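Local coordinates for endoglucanase (Thermotoga maritima, PDB 1VHO), which is named an endoglucanase but belongs to the peptidase M42 family and probably acts as an aminopeptidase dependent on two divalent metal ions, at residues N219-F230 with V296-K306; I262-L273 with E322-E333. All coordinates share one frame; numbering follows the deposited sequence.

Interaction 1 (N219-F230 with V296-K306); sequences NPDAAIVMDVTF and VRTSLISIPLK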
# COMPACT_ATOMS: atom_id res chain seq x y z
N ASN A 219 -20.34 -10.59 6.81
CA ASN A 219 -20.30 -10.76 5.37
C ASN A 219 -20.75 -9.40 4.81
O ASN A 219 -21.92 -9.03 4.96
CB ASN A 219 -21.20 -11.86 4.84
CG ASN A 219 -20.81 -12.26 3.43
OD1 ASN A 219 -19.66 -12.61 3.15
ND2 ASN A 219 -21.77 -12.24 2.52
N PRO A 220 -19.81 -8.60 4.31
CA PRO A 220 -20.20 -7.30 3.80
C PRO A 220 -21.16 -7.43 2.63
O PRO A 220 -21.03 -8.34 1.81
CB PRO A 220 -18.90 -6.67 3.32
CG PRO A 220 -17.84 -7.71 3.38
CD PRO A 220 -18.42 -8.93 4.04
N ASP A 221 -22.03 -6.46 2.50
CA ASP A 221 -22.97 -6.37 1.39
C ASP A 221 -22.29 -5.82 0.15
O ASP A 221 -22.77 -6.02 -0.97
CB ASP A 221 -24.11 -5.42 1.82
CG ASP A 221 -24.80 -6.04 3.03
OD1 ASP A 221 -25.23 -7.22 2.91
OD2 ASP A 221 -24.84 -5.39 4.08
N ALA A 222 -21.19 -5.05 0.34
CA ALA A 222 -20.48 -4.50 -0.82
C ALA A 222 -19.02 -4.22 -0.40
O ALA A 222 -18.78 -3.97 0.78
CB ALA A 222 -21.10 -3.26 -1.40
N ALA A 223 -18.09 -4.47 -1.33
CA ALA A 223 -16.68 -4.26 -0.95
C ALA A 223 -15.98 -3.43 -2.03
O ALA A 223 -16.25 -3.62 -3.21
CB ALA A 223 -15.98 -5.60 -0.84
N ILE A 224 -15.12 -2.53 -1.58
CA ILE A 224 -14.35 -1.73 -2.56
C ILE A 224 -12.86 -2.01 -2.23
O ILE A 224 -12.43 -1.73 -1.12
CB ILE A 224 -14.70 -0.26 -2.52
CG1 ILE A 224 -16.25 -0.06 -2.64
CG2 ILE A 224 -13.98 0.48 -3.65
CD1 ILE A 224 -16.60 1.45 -2.83
N VAL A 225 -12.15 -2.58 -3.17
CA VAL A 225 -10.74 -2.92 -2.97
C VAL A 225 -9.89 -1.82 -3.59
O VAL A 225 -10.13 -1.43 -4.72
CB VAL A 225 -10.37 -4.27 -3.64
CG1 VAL A 225 -8.88 -4.53 -3.66
CG2 VAL A 225 -11.12 -5.41 -2.95
N MSE A 226 -8.87 -1.38 -2.85
CA MSE A 226 -8.02 -0.31 -3.35
C MSE A 226 -6.80 -0.91 -4.07
O MSE A 226 -6.22 -1.87 -3.56
CB MSE A 226 -7.44 0.47 -2.15
CG MSE A 226 -8.41 1.15 -1.23
SE MSE A 226 -9.20 2.65 -2.11
CE MSE A 226 -10.76 1.82 -2.86
N ASP A 227 -6.32 -0.19 -5.06
CA ASP A 227 -5.11 -0.63 -5.74
C ASP A 227 -4.48 0.63 -6.35
O ASP A 227 -4.93 1.74 -6.06
CB ASP A 227 -5.42 -1.66 -6.83
CG ASP A 227 -4.28 -2.63 -7.09
OD1 ASP A 227 -3.10 -2.36 -6.76
OD2 ASP A 227 -4.55 -3.71 -7.65
N VAL A 228 -3.41 0.44 -7.09
CA VAL A 228 -2.78 1.57 -7.78
C VAL A 228 -2.59 1.13 -9.25
O VAL A 228 -2.58 -0.08 -9.51
CB VAL A 228 -1.41 2.00 -7.22
CG1 VAL A 228 -1.59 2.66 -5.83
CG2 VAL A 228 -0.52 0.76 -7.10
N THR A 229 -2.48 2.11 -10.13
CA THR A 229 -2.26 1.74 -11.55
C THR A 229 -1.59 2.88 -12.29
O THR A 229 -1.51 4.02 -11.85
CB THR A 229 -3.66 1.52 -12.20
OG1 THR A 229 -3.53 0.88 -13.47
CG2 THR A 229 -4.36 2.87 -12.44
N PHE A 230 -1.19 2.64 -13.53
CA PHE A 230 -0.72 3.77 -14.36
C PHE A 230 -0.75 3.31 -15.82
O PHE A 230 -1.57 3.77 -16.60
CB PHE A 230 0.62 4.36 -13.98
CG PHE A 230 0.84 5.75 -14.56
CD1 PHE A 230 0.02 6.80 -14.18
CD2 PHE A 230 1.83 5.96 -15.50
CE1 PHE A 230 0.20 8.06 -14.74
CE2 PHE A 230 1.99 7.22 -16.08
CZ PHE A 230 1.17 8.27 -15.70
N VAL A 296 -19.71 -11.52 -2.50
CA VAL A 296 -19.67 -10.09 -2.14
C VAL A 296 -19.61 -9.23 -3.40
O VAL A 296 -18.66 -9.41 -4.17
CB VAL A 296 -18.44 -9.81 -1.25
CG1 VAL A 296 -18.34 -8.32 -0.93
CG2 VAL A 296 -18.54 -10.60 0.04
N ARG A 297 -20.55 -8.33 -3.61
CA ARG A 297 -20.48 -7.46 -4.80
C ARG A 297 -19.21 -6.59 -4.62
O ARG A 297 -19.17 -5.89 -3.61
CB ARG A 297 -21.72 -6.63 -4.95
CG ARG A 297 -22.98 -7.52 -5.07
CD ARG A 297 -24.22 -6.67 -5.33
NE ARG A 297 -24.84 -6.22 -4.10
CZ ARG A 297 -24.58 -5.11 -3.44
NH1 ARG A 297 -23.68 -4.27 -3.92
NH2 ARG A 297 -25.23 -4.85 -2.31
N THR A 298 -18.31 -6.64 -5.59
CA THR A 298 -17.05 -5.92 -5.44
C THR A 298 -16.69 -4.95 -6.56
O THR A 298 -17.04 -5.07 -7.73
CB THR A 298 -15.89 -6.93 -5.28
OG1 THR A 298 -16.20 -7.91 -4.26
CG2 THR A 298 -14.61 -6.25 -4.80
N SER A 299 -16.01 -3.88 -6.14
CA SER A 299 -15.53 -2.86 -7.05
C SER A 299 -14.01 -2.68 -6.81
O SER A 299 -13.59 -2.79 -5.65
CB SER A 299 -16.23 -1.52 -6.80
OG SER A 299 -15.57 -0.50 -7.56
N LEU A 300 -13.25 -2.44 -7.85
CA LEU A 300 -11.82 -2.17 -7.76
C LEU A 300 -11.60 -0.71 -8.16
O LEU A 300 -12.08 -0.27 -9.21
CB LEU A 300 -11.00 -3.04 -8.71
CG LEU A 300 -9.47 -2.72 -8.71
CD1 LEU A 300 -8.89 -3.34 -7.43
CD2 LEU A 300 -8.88 -3.36 -9.96
N ILE A 301 -10.99 0.09 -7.29
CA ILE A 301 -10.73 1.50 -7.59
C ILE A 301 -9.25 1.76 -7.29
O ILE A 301 -8.81 1.43 -6.18
CB ILE A 301 -11.64 2.49 -6.87
CG1 ILE A 301 -13.13 2.15 -7.09
CG2 ILE A 301 -11.40 3.92 -7.39
CD1 ILE A 301 -14.10 2.93 -6.29
N SER A 302 -8.57 2.41 -8.20
CA SER A 302 -7.15 2.64 -8.10
C SER A 302 -6.70 4.08 -8.14
O SER A 302 -7.32 4.93 -8.78
CB SER A 302 -6.44 1.94 -9.31
OG SER A 302 -6.63 0.51 -9.20
N ILE A 303 -5.56 4.30 -7.46
CA ILE A 303 -4.92 5.62 -7.46
C ILE A 303 -3.82 5.62 -8.54
O ILE A 303 -3.00 4.67 -8.57
CB ILE A 303 -4.29 5.85 -6.07
CG1 ILE A 303 -5.38 6.13 -5.02
CG2 ILE A 303 -3.30 7.04 -6.13
CD1 ILE A 303 -6.26 7.35 -5.26
N PRO A 304 -3.78 6.59 -9.44
CA PRO A 304 -2.75 6.67 -10.47
C PRO A 304 -1.38 6.83 -9.78
O PRO A 304 -1.27 7.61 -8.83
CB PRO A 304 -3.03 7.98 -11.23
CG PRO A 304 -4.53 8.16 -11.00
CD PRO A 304 -4.71 7.73 -9.54
N LEU A 305 -0.44 6.03 -10.22
CA LEU A 305 0.91 6.14 -9.59
C LEU A 305 1.93 6.07 -10.70
O LEU A 305 1.82 5.24 -11.61
CB LEU A 305 1.01 5.00 -8.57
CG LEU A 305 2.31 4.83 -7.80
CD1 LEU A 305 2.00 4.06 -6.51
CD2 LEU A 305 3.36 4.06 -8.61
N LYS A 306 2.96 6.89 -10.64
CA LYS A 306 4.00 6.83 -11.69
C LYS A 306 5.27 6.24 -11.11
O LYS A 306 5.55 6.40 -9.91
CB LYS A 306 4.18 8.27 -12.18
CG LYS A 306 4.84 8.42 -13.54
CD LYS A 306 4.83 9.90 -13.95
CE LYS A 306 4.87 10.08 -15.45
NZ LYS A 306 6.24 9.88 -16.01
O HOH W 1 -22.83 -8.36 -2.07
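Ala-223 and Thr-298 form one of a run of parallel bridges between strands 222-229 and 297-304, whose eight backbone hydrogen bonds start with Ala-223 N to Arg-297 O (2.9 Å) and end with Leu-305 N to Thr-229 O (2.8 Å). The two straightest, Val-225 N to Ser-299 O and Ile-301 N to Val-225 O, have N-H...O angles of 167° and 169°; the next, Asp-227 N to Ile-301 O, bends to 142°. Side chains alternate between two faces. On one, CG2 of Ile-224, held trans to its own nitrogen, meets CD1 of Ile-301 at 3.6 Å, and the bent chain of selenomethionine Met-226 returns its CE to lie beside Ile-301. On the other, Leu-300 turns CD1 between Val-225 CG1 and the CB of Asp-227, which also has Ser-302 OG at 3.4 Å. Asp-227, predicted to bind zinc, has its carboxylate salt-bridged through OD1 to Arg-281. Past the last bridge, Lys-306 lays CG over one face of the Phe-230 ring, 4.0 Å from CE2, while Pro-304 CB stands at the ring edge. Exchanging Phe-230 for alanine would probably leave the aliphatic chain of Lys-306 without the surface it lies on and freer to turn. At the opposite end a water links Asp-221 O to Arg-297 N. Within the sheet, strand 61-67 pairs with the other edge of 222-229; helices 171-187 and 317-333 pack on the Met-226 and Ile-301 face, and Phe-288 touches Val-225 and Leu-300 on the other.

Interaction 2 (I262-L273 with E322-E333); sequences IIEIAKKHNVSL and ELARLLSLVAVE. With SO4 (sulfate ion), chain D.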
# COMPACT_ATOMS: atom_id res chain seq x y z
N ILE A 262 -21.64 3.64 -8.09
CA ILE A 262 -20.52 4.48 -7.61
C ILE A 262 -20.28 5.61 -8.57
O ILE A 262 -20.07 6.79 -8.22
CB ILE A 262 -19.24 3.63 -7.40
CG1 ILE A 262 -19.41 2.59 -6.31
CG2 ILE A 262 -18.04 4.54 -7.15
CD1 ILE A 262 -18.28 1.54 -6.21
N ILE A 263 -20.30 5.28 -9.89
CA ILE A 263 -20.13 6.31 -10.92
C ILE A 263 -21.20 7.38 -10.84
O ILE A 263 -20.91 8.58 -10.97
CB ILE A 263 -20.15 5.60 -12.30
CG1 ILE A 263 -18.83 4.82 -12.49
CG2 ILE A 263 -20.40 6.56 -13.46
CD1 ILE A 263 -18.85 3.96 -13.76
N GLU A 264 -22.45 7.00 -10.57
CA GLU A 264 -23.51 8.01 -10.47
C GLU A 264 -23.29 8.93 -9.27
O GLU A 264 -23.63 10.12 -9.35
CB GLU A 264 -24.91 7.40 -10.37
CG GLU A 264 -25.29 6.47 -11.53
CD GLU A 264 -25.30 7.15 -12.89
OE1 GLU A 264 -25.33 8.40 -12.99
OE2 GLU A 264 -25.26 6.41 -13.92
N ILE A 265 -22.74 8.38 -8.19
CA ILE A 265 -22.48 9.25 -7.00
C ILE A 265 -21.37 10.21 -7.36
O ILE A 265 -21.39 11.40 -7.09
CB ILE A 265 -22.10 8.37 -5.81
CG1 ILE A 265 -23.40 7.70 -5.31
CG2 ILE A 265 -21.50 9.22 -4.66
CD1 ILE A 265 -23.24 6.50 -4.44
N ALA A 266 -20.32 9.68 -8.07
CA ALA A 266 -19.24 10.61 -8.44
C ALA A 266 -19.75 11.73 -9.32
O ALA A 266 -19.34 12.90 -9.26
CB ALA A 266 -18.12 9.82 -9.16
N LYS A 267 -20.64 11.33 -10.25
CA LYS A 267 -21.20 12.35 -11.18
C LYS A 267 -21.97 13.43 -10.42
O LYS A 267 -21.77 14.65 -10.60
CB LYS A 267 -22.13 11.61 -12.14
CG LYS A 267 -22.62 12.52 -13.27
CD LYS A 267 -23.81 11.88 -14.00
CE LYS A 267 -24.25 12.89 -15.08
NZ LYS A 267 -25.27 12.29 -15.98
N LYS A 268 -22.81 13.01 -9.50
CA LYS A 268 -23.62 13.98 -8.71
C LYS A 268 -22.74 14.89 -7.88
O LYS A 268 -23.01 16.07 -7.72
CB LYS A 268 -24.63 13.25 -7.83
CG LYS A 268 -25.32 14.12 -6.79
CD LYS A 268 -26.33 13.30 -5.98
CE LYS A 268 -26.92 14.15 -4.86
NZ LYS A 268 -27.42 13.34 -3.71
N HIS A 269 -21.64 14.36 -7.32
CA HIS A 269 -20.74 15.14 -6.51
C HIS A 269 -19.52 15.69 -7.21
O HIS A 269 -18.61 16.15 -6.52
CB HIS A 269 -20.34 14.32 -5.25
CG HIS A 269 -21.58 14.13 -4.42
ND1 HIS A 269 -21.94 15.09 -3.48
CD2 HIS A 269 -22.54 13.17 -4.40
CE1 HIS A 269 -23.07 14.70 -2.91
NE2 HIS A 269 -23.45 13.56 -3.45
N ASN A 270 -19.47 15.73 -8.54
CA ASN A 270 -18.39 16.29 -9.31
C ASN A 270 -17.02 15.68 -9.00
O ASN A 270 -16.01 16.37 -8.82
CB ASN A 270 -18.41 17.82 -9.11
CG ASN A 270 -19.79 18.38 -9.51
OD1 ASN A 270 -20.23 18.24 -10.64
ND2 ASN A 270 -20.52 18.99 -8.58
N VAL A 271 -17.01 14.36 -8.81
CA VAL A 271 -15.75 13.66 -8.57
C VAL A 271 -15.25 13.20 -9.97
O VAL A 271 -15.94 12.37 -10.53
CB VAL A 271 -15.85 12.45 -7.66
CG1 VAL A 271 -14.43 11.84 -7.52
CG2 VAL A 271 -16.30 12.81 -6.23
N SER A 272 -14.13 13.76 -10.42
CA SER A 272 -13.58 13.39 -11.73
C SER A 272 -13.03 11.97 -11.64
O SER A 272 -12.30 11.67 -10.67
CB SER A 272 -12.49 14.37 -12.15
OG SER A 272 -13.12 15.65 -12.40
N LEU A 273 -13.27 11.15 -12.62
CA LEU A 273 -12.81 9.75 -12.56
C LEU A 273 -12.10 9.36 -13.85
O LEU A 273 -12.29 10.02 -14.89
CB LEU A 273 -14.03 8.82 -12.45
CG LEU A 273 -14.89 8.88 -11.16
CD1 LEU A 273 -16.09 7.96 -11.28
CD2 LEU A 273 -14.05 8.49 -9.94
N GLU A 322 -9.74 12.97 -3.43
CA GLU A 322 -11.00 12.80 -4.16
C GLU A 322 -11.51 11.38 -4.06
O GLU A 322 -12.72 11.17 -3.94
CB GLU A 322 -10.90 13.25 -5.63
CG GLU A 322 -10.78 14.78 -5.73
CD GLU A 322 -12.10 15.47 -5.37
OE1 GLU A 322 -12.31 15.82 -4.20
OE2 GLU A 322 -12.99 15.61 -6.22
N LEU A 323 -10.63 10.36 -4.06
CA LEU A 323 -11.12 8.99 -3.87
C LEU A 323 -11.76 8.87 -2.50
O LEU A 323 -12.80 8.21 -2.29
CB LEU A 323 -9.99 7.97 -4.10
CG LEU A 323 -10.40 6.50 -3.91
CD1 LEU A 323 -11.75 6.22 -4.62
CD2 LEU A 323 -9.37 5.51 -4.41
N ALA A 324 -11.06 9.39 -1.44
CA ALA A 324 -11.66 9.27 -0.11
C ALA A 324 -13.02 10.03 -0.04
O ALA A 324 -13.94 9.55 0.61
CB ALA A 324 -10.70 9.90 0.90
N ARG A 325 -13.10 11.17 -0.70
CA ARG A 325 -14.37 11.93 -0.72
C ARG A 325 -15.45 11.08 -1.35
O ARG A 325 -16.57 10.93 -0.84
CB ARG A 325 -14.18 13.28 -1.48
CG ARG A 325 -15.44 14.17 -1.43
CD ARG A 325 -15.12 15.59 -1.87
NE ARG A 325 -14.97 15.76 -3.32
CZ ARG A 325 -15.98 15.98 -4.15
NH1 ARG A 325 -17.26 16.06 -3.72
NH2 ARG A 325 -15.74 16.12 -5.45
N LEU A 326 -15.14 10.47 -2.51
CA LEU A 326 -16.11 9.58 -3.16
C LEU A 326 -16.50 8.43 -2.28
O LEU A 326 -17.70 8.08 -2.19
CB LEU A 326 -15.44 8.97 -4.44
CG LEU A 326 -16.32 7.96 -5.18
CD1 LEU A 326 -17.67 8.58 -5.54
CD2 LEU A 326 -15.60 7.49 -6.47
N LEU A 327 -15.54 7.75 -1.62
CA LEU A 327 -15.87 6.59 -0.79
C LEU A 327 -16.76 7.00 0.41
O LEU A 327 -17.68 6.25 0.78
CB LEU A 327 -14.66 5.83 -0.21
CG LEU A 327 -13.71 5.18 -1.24
CD1 LEU A 327 -12.61 4.38 -0.52
CD2 LEU A 327 -14.47 4.26 -2.17
N SER A 328 -16.48 8.16 0.98
CA SER A 328 -17.33 8.66 2.08
C SER A 328 -18.75 8.89 1.51
O SER A 328 -19.73 8.55 2.19
CB SER A 328 -16.77 9.89 2.74
OG SER A 328 -16.80 11.09 1.95
N LEU A 329 -18.90 9.42 0.32
CA LEU A 329 -20.21 9.65 -0.31
C LEU A 329 -20.91 8.35 -0.64
O LEU A 329 -22.14 8.25 -0.55
CB LEU A 329 -20.08 10.57 -1.52
CG LEU A 329 -19.68 12.00 -1.15
CD1 LEU A 329 -19.15 12.79 -2.34
CD2 LEU A 329 -20.88 12.73 -0.52
N VAL A 330 -20.15 7.29 -0.95
CA VAL A 330 -20.75 5.98 -1.22
C VAL A 330 -21.40 5.50 0.07
O VAL A 330 -22.54 5.02 0.10
CB VAL A 330 -19.72 4.95 -1.74
CG1 VAL A 330 -20.24 3.53 -1.73
CG2 VAL A 330 -19.31 5.33 -3.18
N ALA A 331 -20.70 5.67 1.22
CA ALA A 331 -21.27 5.27 2.48
C ALA A 331 -22.52 6.09 2.81
O ALA A 331 -23.35 5.62 3.61
CB ALA A 331 -20.24 5.39 3.63
N VAL A 332 -22.68 7.28 2.28
CA VAL A 332 -23.86 8.10 2.55
C VAL A 332 -25.02 7.86 1.60
O VAL A 332 -26.17 7.65 2.04
CB VAL A 332 -23.48 9.59 2.47
CG1 VAL A 332 -24.72 10.50 2.68
CG2 VAL A 332 -22.43 9.97 3.51
N GLU A 333 -24.74 7.71 0.30
CA GLU A 333 -25.78 7.58 -0.70
C GLU A 333 -25.99 6.25 -1.37
O GLU A 333 -26.98 6.14 -2.13
CB GLU A 333 -25.43 8.58 -1.85
CG GLU A 333 -25.47 10.01 -1.28
CD GLU A 333 -25.20 11.05 -2.34
OE1 GLU A 333 -24.98 10.67 -3.51
OE2 GLU A 333 -25.13 12.26 -2.03
S SO4 D . -19.65 17.29 -1.62
O1 SO4 D . -19.15 18.70 -1.84
O2 SO4 D . -20.34 16.89 -2.89
O3 SO4 D . -18.50 16.40 -1.29
O4 SO4 D . -20.64 17.31 -0.48
O HOH W 2 -12.54 15.49 -8.72
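Ile-265 fits as a knob into a hole formed by Leu-326, Leu-329, Val-330 and Glu-333, the tight core where helices 262-268 and 322-333 cross at 111° with axes 9.7 Å apart. Its CG2 branch presses on Leu-329 CB at 3.7 Å, while CD1 reaches toward the backbone of Val-330. Leu-326 holds CG trans to its nitrogen (chi1 176°), which sends CD1 to Ala-266 and CD2 between Ile-262 CG2 and Leu-273 CD2. Beneath this apolar layer, Ile-262 also touches Ile-224 of the central sheet. A Schellman motif, with Asn-270 at positive phi as its C-prime residue and Val-271 N bonded to Ala-266 O, ends the first helix, and just past its end the carbonyl of His-269 meets Arg-325. That guanidinium grips His-269 O end-on, NH1 and NH2 each at 3.1 Å, and binds Glu-322 side-on through NE and NH2 in a salt bridge; Val-271 CG2 lies over one of its faces. With both carboxylate oxygens of Glu-322 engaged, rotation of the guanidinium is restrained. Toward the solvent side the contact becomes polar. The His-269 ring receives Leu-329 CD2 over its centre in a CH-pi contact, 3.9 Å from the centroid, and its NE2 donates to the syn side of Glu-333 OE2 at 2.6 Å. Exposed Lys-268, extended beyond CG, brings NZ to that same oxygen from the other face of the carboxylate plane, 3.0 Å away. A sulfate, probably from the crystallisation liquor, accepts from Arg-325 NH1 through O3 at 2.7 Å and from His-269 ND1 through O2, the latter at a modelled 2.5 Å, so short that its length is doubtful; NE2 donating to Glu-333, with the anion nearby, would probably favour a protonated imidazole.

Interactions 1 and 2 have centres about 14 Å apart and alternate along the chain: strand 222-229, helix 256-268, strand 297-304, helix 317-333. The two strands are neighbours in the mixed eight-stranded sheet, and the helix pair lies against one face of it. Direct packing joins the layers: Ile-224 CD1 meets Leu-327 CD2 at 3.6 Å, Ile-301 CG2 meets Leu-323 CD1 at 3.6 Å, and Ser-299 OG lies 3.6 Å from Ile-262 CD1. This alpha/beta layering is consistent with the catalytic domain of the M42 family. Interaction 1 carries the predicted zinc ligand Asp-227, whereas interaction 2 lies away from the annotated sites, farther from the centre of the chain.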